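Local coordinates for 5' nucleotidase family protein (Staphylococcus aureus subsp. aureus, PDB 4Q7F) that belongs to the 5'-nucleotidase family, joining a calcineurin-like metallophosphoesterase domain that holds manganese and magnesium to a C-terminal domain that lines the ligand pocket with it, at residues F73-P78 / Y384-T389; H29-I32 / D36-S39; C80-A85 / Q307-Q312. All coordinates share one frame; numbering follows the deposited sequence. Where two conformers were deposited one is given.

Contact 1 (F73-P78 / Y384-T389); sequences FLQGSP and YPFPNT. With 3D1 ((2R,3S,5R)-5-(6-amino-9H-purin-9-yl)-tetrahydro-2-(hydroxymethyl)furan-3-ol), chain D.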
loop_
_atom_site.group_PDB
_atom_site.type_symbol
_atom_site.label_atom_id
_atom_site.label_comp_id
_atom_site.label_asym_id
_atom_site.label_seq_id
_atom_site.Cartn_x
_atom_site.Cartn_y
_atom_site.Cartn_z
ATOM N N PHE A 73 -6.157 -5.707 -3.670
ATOM C CA PHE A 73 -7.251 -5.469 -4.590
ATOM C C PHE A 73 -8.508 -4.917 -3.930
ATOM O O PHE A 73 -9.403 -4.426 -4.608
ATOM C CB PHE A 73 -7.643 -6.771 -5.315
ATOM C CG PHE A 73 -8.243 -7.834 -4.420
ATOM C CD1 PHE A 73 -9.611 -7.883 -4.194
ATOM C CD2 PHE A 73 -7.444 -8.784 -3.819
ATOM C CE1 PHE A 73 -10.153 -8.844 -3.387
ATOM C CE2 PHE A 73 -7.985 -9.767 -3.028
ATOM C CZ PHE A 73 -9.344 -9.793 -2.800
ATOM N N LEU A 74 -8.577 -4.962 -2.620
ATOM C CA LEU A 74 -9.814 -4.589 -1.922
ATOM C C LEU A 74 -9.828 -3.182 -1.362
ATOM O O LEU A 74 -10.874 -2.672 -0.986
ATOM C CB LEU A 74 -10.049 -5.640 -0.833
ATOM C CG LEU A 74 -11.374 -5.728 -0.107
ATOM C CD1 LEU A 74 -12.518 -5.966 -1.078
ATOM C CD2 LEU A 74 -11.256 -6.873 0.897
ATOM N N GLN A 75 -8.668 -2.544 -1.326
ATOM C CA GLN A 75 -8.536 -1.185 -0.799
ATOM C C GLN A 75 -7.593 -0.381 -1.680
ATOM O O GLN A 75 -6.709 -0.937 -2.333
ATOM C CB GLN A 75 -7.965 -1.251 0.627
ATOM C CG GLN A 75 -7.796 0.092 1.357
ATOM C CD GLN A 75 -6.564 0.886 0.931
ATOM O OE1 GLN A 75 -5.596 0.336 0.395
ATOM N NE2 GLN A 75 -6.593 2.194 1.181
ATOM N N GLY A 76 -7.786 0.935 -1.713
ATOM C CA GLY A 76 -6.851 1.775 -2.402
ATOM C C GLY A 76 -7.401 3.004 -3.048
ATOM O O GLY A 76 -6.871 4.069 -2.868
ATOM N N SER A 77 -8.490 2.862 -3.780
ATOM C CA SER A 77 -9.007 3.970 -4.539
ATOM C C SER A 77 -10.277 4.524 -3.923
ATOM O O SER A 77 -10.856 3.893 -3.061
ATOM C CB SER A 77 -9.335 3.477 -5.942
ATOM O OG SER A 77 -10.524 2.696 -5.931
ATOM N N PRO A 78 -10.726 5.697 -4.395
ATOM C CA PRO A 78 -11.980 6.281 -3.937
ATOM C C PRO A 78 -13.162 5.387 -4.238
ATOM O O PRO A 78 -14.195 5.551 -3.621
ATOM C CB PRO A 78 -12.086 7.580 -4.757
ATOM C CG PRO A 78 -10.691 7.933 -5.086
ATOM C CD PRO A 78 -10.026 6.607 -5.317
ATOM N N TYR A 384 -6.461 12.366 2.419
ATOM C CA TYR A 384 -6.346 11.296 3.427
ATOM C C TYR A 384 -6.849 10.020 2.775
ATOM O O TYR A 384 -7.984 9.638 3.011
ATOM C CB TYR A 384 -7.153 11.588 4.717
ATOM C CG TYR A 384 -6.459 10.941 5.876
ATOM C CD1 TYR A 384 -6.501 9.572 6.058
ATOM C CD2 TYR A 384 -5.628 11.690 6.707
ATOM C CE1 TYR A 384 -5.800 8.973 7.085
ATOM C CE2 TYR A 384 -4.920 11.092 7.730
ATOM C CZ TYR A 384 -5.006 9.740 7.907
ATOM O OH TYR A 384 -4.298 9.120 8.896
ATOM N N PRO A 385 -5.990 9.331 2.004
ATOM C CA PRO A 385 -6.426 8.159 1.241
ATOM C C PRO A 385 -6.387 6.813 1.965
ATOM O O PRO A 385 -6.617 5.800 1.327
ATOM C CB PRO A 385 -5.446 8.136 0.064
ATOM C CG PRO A 385 -4.176 8.683 0.649
ATOM C CD PRO A 385 -4.561 9.619 1.773
ATOM N N PHE A 386 -6.114 6.798 3.269
ATOM C CA PHE A 386 -6.116 5.533 3.993
ATOM C C PHE A 386 -7.235 5.491 5.018
ATOM O O PHE A 386 -7.635 6.535 5.548
ATOM C CB PHE A 386 -4.767 5.301 4.660
ATOM C CG PHE A 386 -3.649 5.112 3.688
ATOM C CD1 PHE A 386 -3.536 3.926 2.958
ATOM C CD2 PHE A 386 -2.701 6.098 3.499
ATOM C CE1 PHE A 386 -2.507 3.746 2.054
ATOM C CE2 PHE A 386 -1.663 5.918 2.604
ATOM C CZ PHE A 386 -1.564 4.747 1.882
ATOM N N PRO A 387 -7.728 4.285 5.340
ATOM C CA PRO A 387 -8.767 4.205 6.364
ATOM C C PRO A 387 -8.172 4.090 7.791
ATOM O O PRO A 387 -8.439 3.140 8.529
ATOM C CB PRO A 387 -9.562 2.975 5.939
ATOM C CG PRO A 387 -8.563 2.090 5.252
ATOM C CD PRO A 387 -7.475 2.973 4.708
ATOM N N ASN A 388 -7.373 5.077 8.173
ATOM C CA ASN A 388 -6.759 5.116 9.491
ATOM C C ASN A 388 -7.642 5.767 10.555
ATOM O O ASN A 388 -8.328 6.756 10.280
ATOM C CB ASN A 388 -5.530 5.996 9.498
ATOM C CG ASN A 388 -4.448 5.553 8.545
ATOM O OD1 ASN A 388 -3.714 6.405 8.009
ATOM N ND2 ASN A 388 -4.316 4.271 8.337
ATOM N N THR A 389 -7.573 5.226 11.771
ATOM C CA THR A 389 -8.234 5.812 12.920
ATOM C C THR A 389 -7.056 6.398 13.695
ATOM O O THR A 389 -5.911 6.352 13.215
ATOM C CB THR A 389 -9.012 4.791 13.734
ATOM O OG1 THR A 389 -8.124 3.738 14.090
ATOM C CG2 THR A 389 -10.181 4.205 12.910
HETATM O "O5'" 3D1 D . 4.790 -1.009 3.508
HETATM C "C5'" 3D1 D . 3.775 -0.128 3.981
HETATM C "C4'" 3D1 D . 2.443 -0.443 3.322
HETATM O "O4'" 3D1 D . 1.456 0.285 4.039
HETATM C "C1'" 3D1 D . 0.889 1.332 3.246
HETATM N N9 3D1 D . 0.751 2.557 4.080
HETATM C C4 3D1 D . -0.306 2.758 4.855
HETATM N N3 3D1 D . -1.426 2.044 5.108
HETATM C C2 3D1 D . -2.352 2.511 5.967
HETATM N N1 3D1 D . -2.217 3.693 6.626
HETATM C C6 3D1 D . -1.143 4.499 6.463
HETATM N N6 3D1 D . -1.047 5.673 7.146
HETATM C C5 3D1 D . -0.082 4.042 5.540
HETATM N N7 3D1 D . 1.103 4.510 5.097
HETATM C C8 3D1 D . 1.609 3.602 4.223
HETATM C "C2'" 3D1 D . 1.753 1.451 1.999
HETATM C "C3'" 3D1 D . 2.287 0.035 1.884
HETATM O "O3'" 3D1 D . 1.302 -0.770 1.201
HETATM O O HOH W 1 -4.966 4.439 -0.835
HETATM O O HOH W 2 -8.846 4.468 2.195
#
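Two irregular loops face each other where Gln75 reaches Pro385-Pro387; no direct hydrogen bond joins them, and the second loop bends in an inverse gamma turn centred on Pro387. Gln75 sends its amide across: with CG anti to the backbone N (chi1 -178°) and a bend at chi2, Gln75 NE2 arrives 3.7 Å from Pro387 CD and 3.9 Å from Phe386 CD1, oblique to that ring. Two waters link the polar groups. One molecule donates to Gly76 O (2.8 Å) and to Pro385 O (3.0 Å), a second donates to Pro385 O (2.7 Å), and each accepts a weak bond from Gln75 NE2. Gly76 suits its place because a CB at its backbone angles would collide with Gln75 O. Beyond the amide, the purine of 3D1 lies over one face of Phe386, with CD1 3.5 Å from ligand C2; a flat, apolar ring matches this base. Asn388 reads the base edge with both amide atoms: ND2 donates to 3D1 N1 (2.8 Å, nearly straight at 168°) and OD1 accepts from 3D1 N6 (2.9 Å). Phe365 meets Phe386 edge-to-face. The arrangement is that of the 3D1 pocket at the junction of the two domains, as in two-domain 5'-nucleotidases.

Contact 2 (H29-I32 / D36-S39); sequences HGYI and DFTS. With MN (manganese (II) ion), chain C.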
loop_
_atom_site.group_PDB
_atom_site.type_symbol
_atom_site.label_atom_id
_atom_site.label_comp_id
_atom_site.label_asym_id
_atom_site.label_seq_id
_atom_site.Cartn_x
_atom_site.Cartn_y
_atom_site.Cartn_z
ATOM N N HIS A 29 -5.528 -2.222 -6.452
ATOM C CA HIS A 29 -5.981 -1.288 -5.433
ATOM C C HIS A 29 -7.324 -0.639 -5.676
ATOM O O HIS A 29 -7.543 0.510 -5.296
ATOM C CB HIS A 29 -4.904 -0.222 -5.173
ATOM C CG HIS A 29 -3.836 -0.660 -4.220
ATOM N ND1 HIS A 29 -4.096 -0.907 -2.893
ATOM C CD2 HIS A 29 -2.501 -0.829 -4.378
ATOM C CE1 HIS A 29 -2.973 -1.228 -2.274
ATOM N NE2 HIS A 29 -1.990 -1.193 -3.153
ATOM N N GLY A 30 -8.211 -1.365 -6.357
ATOM C CA GLY A 30 -9.558 -0.863 -6.608
ATOM C C GLY A 30 -9.614 0.177 -7.700
ATOM O O GLY A 30 -10.609 0.917 -7.790
ATOM N N TYR A 31 -8.537 0.276 -8.499
ATOM C CA TYR A 31 -8.519 1.134 -9.677
ATOM C C TYR A 31 -9.002 0.271 -10.853
ATOM O O TYR A 31 -8.227 -0.407 -11.520
ATOM C CB TYR A 31 -7.146 1.710 -9.938
ATOM C CG TYR A 31 -6.795 2.762 -8.917
ATOM C CD1 TYR A 31 -6.225 2.420 -7.710
ATOM C CD2 TYR A 31 -7.116 4.093 -9.135
ATOM C CE1 TYR A 31 -5.928 3.386 -6.750
ATOM C CE2 TYR A 31 -6.833 5.067 -8.183
ATOM C CZ TYR A 31 -6.245 4.696 -6.992
ATOM O OH TYR A 31 -5.971 5.642 -6.041
ATOM N N ILE A 32 -10.306 0.300 -11.056
ATOM C CA ILE A 32 -10.986 -0.484 -12.073
ATOM C C ILE A 32 -11.165 0.362 -13.339
ATOM O O ILE A 32 -10.854 -0.076 -14.445
ATOM C CB ILE A 32 -12.380 -0.891 -11.559
ATOM C CG1 ILE A 32 -12.270 -1.682 -10.251
ATOM C CG2 ILE A 32 -13.145 -1.674 -12.637
ATOM C CD1 ILE A 32 -11.461 -2.943 -10.334
ATOM N N ASP A 36 -7.390 8.000 -12.196
ATOM C CA ASP A 36 -6.817 8.080 -10.854
ATOM C C ASP A 36 -7.682 9.037 -9.992
ATOM O O ASP A 36 -7.339 9.353 -8.854
ATOM C CB ASP A 36 -5.348 8.532 -10.888
ATOM C CG ASP A 36 -5.151 9.906 -11.479
ATOM O OD1 ASP A 36 -6.118 10.678 -11.664
ATOM O OD2 ASP A 36 -3.985 10.234 -11.755
ATOM N N PHE A 37 -8.789 9.498 -10.579
ATOM C CA PHE A 37 -9.787 10.377 -9.922
ATOM C C PHE A 37 -9.323 11.796 -9.560
ATOM O O PHE A 37 -10.013 12.516 -8.836
ATOM C CB PHE A 37 -10.403 9.681 -8.714
ATOM C CG PHE A 37 -11.046 8.369 -9.041
ATOM C CD1 PHE A 37 -12.329 8.327 -9.587
ATOM C CD2 PHE A 37 -10.372 7.181 -8.822
ATOM C CE1 PHE A 37 -12.917 7.118 -9.914
ATOM C CE2 PHE A 37 -10.961 5.970 -9.135
ATOM C CZ PHE A 37 -12.240 5.940 -9.669
ATOM N N THR A 38 -8.195 12.233 -10.092
ATOM C CA THR A 38 -7.743 13.593 -9.822
ATOM C C THR A 38 -8.784 14.608 -10.337
ATOM O O THR A 38 -8.910 15.700 -9.798
ATOM C CB THR A 38 -6.333 13.862 -10.376
ATOM O OG1 THR A 38 -6.269 13.488 -11.738
ATOM C CG2 THR A 38 -5.311 13.037 -9.623
ATOM N N SER A 39 -9.561 14.222 -11.346
ATOM C CA SER A 39 -10.655 15.072 -11.848
ATOM C C SER A 39 -11.725 14.161 -12.451
ATOM O O SER A 39 -11.432 13.057 -12.872
ATOM C CB SER A 39 -10.163 16.139 -12.853
ATOM O OG SER A 39 -9.637 15.571 -14.048
HETATM MN MN MN C . -0.059 -2.242 -2.626
HETATM O O HOH W 3 -6.844 7.997 -6.713
HETATM O O HOH W 4 1.540 -2.327 -1.027
HETATM O O HOH W 5 -0.065 -0.352 -1.082
#
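Tyr31 meets Asp36 and Phe37 from a place two residues after His29, the manganese ligand that opens the segment. His29 binds the metal through NE2 at 2.3 Å, while ND1, on the other side of the imidazole, is hydrogen-bonded to the backbone O of Gln75; gripped at both nitrogens, the ring cannot easily turn about its own axis. Two waters, Asp27, Asp72 and His249 complete the coordination. Asp27 and His29 form the Asp-x-His signature that follows the first strand in calcineurin-like phosphoesterases. Gly30 comes next with a positive phi (76°), a conformation in which a residue without a side chain is least strained, and its carbonyl accepts from Ser77 OG. Tyr31 carries the contact. Its CG lies anti to the carbonyl carbon (chi1 -72°), and the ring swings out until CE2 is 4.0 Å from Asp36 CA and 4.2 Å from Phe37 CD2, approaching Phe37 near the plane of its ring, at the edge. A phenol suits this buried place, packing with its ring and keeping a polar end for water: Tyr31 OH is 2.6 Å from a water lying in the ring plane, which in turn donates to Asp36 O, also at 2.6 Å. Asp36 itself is shaped by an Asx turn, with OD1 accepting from Thr38 N (3.0 Å), above the carboxylate plane, and from Thr38 OG1 (2.8 Å) on the syn side. Ile32 points its aliphatic branches elsewhere, onto Leu93 and Phe96 of helix 91-99, as Phe37 rests on Leu313 and Leu317 of helix 304-317.

Contact 3 (C80-A85 / Q307-Q312); sequences CNYLIA and QHLRKQ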
loop_
_atom_site.group_PDB
_atom_site.type_symbol
_atom_site.label_atom_id
_atom_site.label_comp_id
_atom_site.label_asym_id
_atom_site.label_seq_id
_atom_site.Cartn_x
_atom_site.Cartn_y
_atom_site.Cartn_z
ATOM N N CYS A 80 -13.195 2.268 -3.599
ATOM C CA CYS A 80 -13.222 1.488 -2.375
ATOM C C CYS A 80 -13.921 2.306 -1.251
ATOM O O CYS A 80 -14.788 1.767 -0.550
ATOM C CB CYS A 80 -11.819 1.023 -2.019
ATOM S SG CYS A 80 -11.122 -0.148 -3.228
ATOM N N ASN A 81 -13.582 3.597 -1.096
ATOM C CA ASN A 81 -14.278 4.442 -0.118
ATOM C C ASN A 81 -15.769 4.457 -0.395
ATOM O O ASN A 81 -16.590 4.323 0.531
ATOM C CB ASN A 81 -13.804 5.891 -0.143
ATOM C CG ASN A 81 -12.348 6.027 0.196
ATOM O OD1 ASN A 81 -11.488 5.489 -0.495
ATOM N ND2 ASN A 81 -12.052 6.790 1.233
ATOM N N TYR A 82 -16.105 4.652 -1.668
ATOM C CA TYR A 82 -17.495 4.679 -2.121
ATOM C C TYR A 82 -18.253 3.429 -1.692
ATOM O O TYR A 82 -19.379 3.522 -1.195
ATOM C CB TYR A 82 -17.553 4.853 -3.638
ATOM C CG TYR A 82 -18.960 4.802 -4.213
ATOM C CD1 TYR A 82 -19.722 5.955 -4.327
ATOM C CD2 TYR A 82 -19.514 3.610 -4.638
ATOM C CE1 TYR A 82 -21.004 5.924 -4.841
ATOM C CE2 TYR A 82 -20.804 3.564 -5.140
ATOM C CZ TYR A 82 -21.544 4.727 -5.235
ATOM O OH TYR A 82 -22.816 4.700 -5.748
ATOM N N LEU A 83 -17.639 2.266 -1.868
ATOM C CA LEU A 83 -18.280 0.997 -1.509
ATOM C C LEU A 83 -18.588 0.877 -0.030
ATOM O O LEU A 83 -19.683 0.442 0.335
ATOM C CB LEU A 83 -17.427 -0.199 -1.933
ATOM C CG LEU A 83 -17.217 -0.395 -3.435
ATOM C CD1 LEU A 83 -16.235 -1.529 -3.642
ATOM C CD2 LEU A 83 -18.515 -0.650 -4.176
ATOM N N ILE A 84 -17.629 1.257 0.814
ATOM C CA ILE A 84 -17.811 1.183 2.242
ATOM C C ILE A 84 -18.929 2.129 2.646
ATOM O O ILE A 84 -19.781 1.767 3.465
ATOM C CB ILE A 84 -16.536 1.559 3.037
ATOM C CG1 ILE A 84 -15.363 0.617 2.698
ATOM C CG2 ILE A 84 -16.829 1.501 4.535
ATOM C CD1 ILE A 84 -15.593 -0.847 3.039
ATOM N N ALA A 85 -18.933 3.325 2.050
ATOM C CA ALA A 85 -19.929 4.337 2.355
ATOM C C ALA A 85 -21.325 4.011 1.840
ATOM O O ALA A 85 -22.283 4.609 2.294
ATOM C CB ALA A 85 -19.481 5.699 1.814
ATOM N N GLN A 307 -20.394 2.269 -16.947
ATOM C CA GLN A 307 -20.305 3.733 -17.017
ATOM C C GLN A 307 -21.314 4.379 -16.054
ATOM O O GLN A 307 -21.034 5.428 -15.479
ATOM C CB GLN A 307 -20.468 4.262 -18.449
ATOM C CG GLN A 307 -19.292 3.980 -19.400
ATOM C CD GLN A 307 -18.032 4.816 -19.143
ATOM O OE1 GLN A 307 -17.561 4.960 -18.010
ATOM N NE2 GLN A 307 -17.452 5.336 -20.226
ATOM N N HIS A 308 -22.475 3.747 -15.859
ATOM C CA HIS A 308 -23.438 4.268 -14.908
ATOM C C HIS A 308 -22.841 4.267 -13.490
ATOM O O HIS A 308 -22.960 5.248 -12.774
ATOM C CB HIS A 308 -24.732 3.479 -14.963
ATOM C CG HIS A 308 -25.751 3.951 -13.986
ATOM N ND1 HIS A 308 -26.223 5.246 -13.983
ATOM C CD2 HIS A 308 -26.400 3.307 -12.987
ATOM C CE1 HIS A 308 -27.119 5.382 -13.018
ATOM N NE2 HIS A 308 -27.247 4.219 -12.403
ATOM N N LEU A 309 -22.151 3.184 -13.123
ATOM C CA LEU A 309 -21.487 3.096 -11.822
ATOM C C LEU A 309 -20.415 4.180 -11.692
ATOM O O LEU A 309 -20.336 4.847 -10.665
ATOM C CB LEU A 309 -20.899 1.700 -11.612
ATOM C CG LEU A 309 -20.051 1.441 -10.357
ATOM C CD1 LEU A 309 -20.791 1.824 -9.086
ATOM C CD2 LEU A 309 -19.617 -0.015 -10.302
ATOM N N ARG A 310 -19.566 4.336 -12.714
ATOM C CA ARG A 310 -18.552 5.400 -12.726
ATOM C C ARG A 310 -19.228 6.759 -12.460
ATOM O O ARG A 310 -18.727 7.557 -11.691
ATOM C CB ARG A 310 -17.825 5.414 -14.083
ATOM C CG ARG A 310 -16.979 6.646 -14.441
ATOM C CD ARG A 310 -15.577 6.588 -13.916
ATOM N NE ARG A 310 -14.817 7.824 -14.122
ATOM C CZ ARG A 310 -13.904 8.054 -15.074
ATOM N NH1 ARG A 310 -13.590 7.140 -15.977
ATOM N NH2 ARG A 310 -13.274 9.232 -15.102
ATOM N N LYS A 311 -20.353 7.018 -13.109
ATOM C CA LYS A 311 -21.069 8.301 -12.921
ATOM C C LYS A 311 -21.524 8.504 -11.480
ATOM O O LYS A 311 -21.373 9.598 -10.930
ATOM C CB LYS A 311 -22.289 8.412 -13.851
ATOM C CG LYS A 311 -23.043 9.733 -13.721
ATOM C CD LYS A 311 -24.328 9.704 -14.529
ATOM C CE LYS A 311 -25.029 11.058 -14.532
ATOM N NZ LYS A 311 -25.403 11.560 -13.182
ATOM N N GLN A 312 -22.125 7.466 -10.894
ATOM C CA GLN A 312 -22.557 7.513 -9.493
ATOM C C GLN A 312 -21.354 7.821 -8.614
ATOM O O GLN A 312 -21.425 8.638 -7.696
ATOM C CB GLN A 312 -23.163 6.184 -9.076
ATOM C CG GLN A 312 -24.558 5.937 -9.649
ATOM C CD GLN A 312 -25.035 4.526 -9.390
ATOM O OE1 GLN A 312 -24.253 3.568 -9.451
ATOM N NE2 GLN A 312 -26.330 4.376 -9.139
HETATM O O HOH W 6 -23.813 2.614 -6.583
#
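Tyr82 bridges two helices, reaching from helix 78-85 to Leu309 and Gln312 on helix 304-317 in a sparse helix-helix contact near the protein surface. The backbones stay well apart, with the CA atoms of Tyr82 and Gln312, the nearest pair, 9.4 Å from each other, and the long tyrosine side chain spans much of the interval. Its CG stands anti to the backbone N (chi1 176°), which extends the ring outward from its own helix. There Tyr82 OH comes to 3.7 Å from Gln312 CB, while ring atom CE2 lies 4.3 Å from Leu309 CD1, met obliquely. The leucine supplies a branched apolar end for the carbon part of the ring; the glutamine supplies a methylene for packing and an amide for the polar end. Tyr82 and Gln312 run at a slant to one another, their ring and amide planes 35° apart, and no direct hydrogen bond links them. A water does so instead: it sits in the plane of the tyrosine ring, 2.5 Å from Tyr82 OH, and donates to Gln312 OE1 at 3.1 Å. Tyrosine thus serves both needs, packing with its ring and joining the water with its hydroxyl.

In the next shell His86, just past the end of helix 78-85, stacks on the Tyr82 ring and Trp316 of helix 304-317 meets it edge-to-face, which probably restricts the ring's rotation. Leu309 also rests on Phe96 of helix 91-99, and Leu83 reaches Pro92 and Leu93 of that same helix. Arg310 ties helix 304-317 to the loop around residues 40-42: NH2 is hydrogen-bonded to the backbone O atoms of Arg40 and Gln42, while NE forms a salt bridge with Glu314 OE2 one turn along the same helix.

Following the chain from the N terminus, contact 2 comes first and closes a very short loop after strand 19-25, within the phosphoesterase domain. Contact 1 opens next, after strand 65-69, and closes more than 300 residues later in the C-terminal domain, so it ties the two domains together. Contact 3 opens and closes inside that long span, joining helix 78-85 to helix 304-317. Contact 2 is in series with both, and no two contacts cross. They meet in space nonetheless: residues 73-78 sit against 29-32 through Gln75 and Ser77, and Cys80 SG packs against Gly30 and Gln75, which brings the start of helix 78-85 close to both metal-side loops.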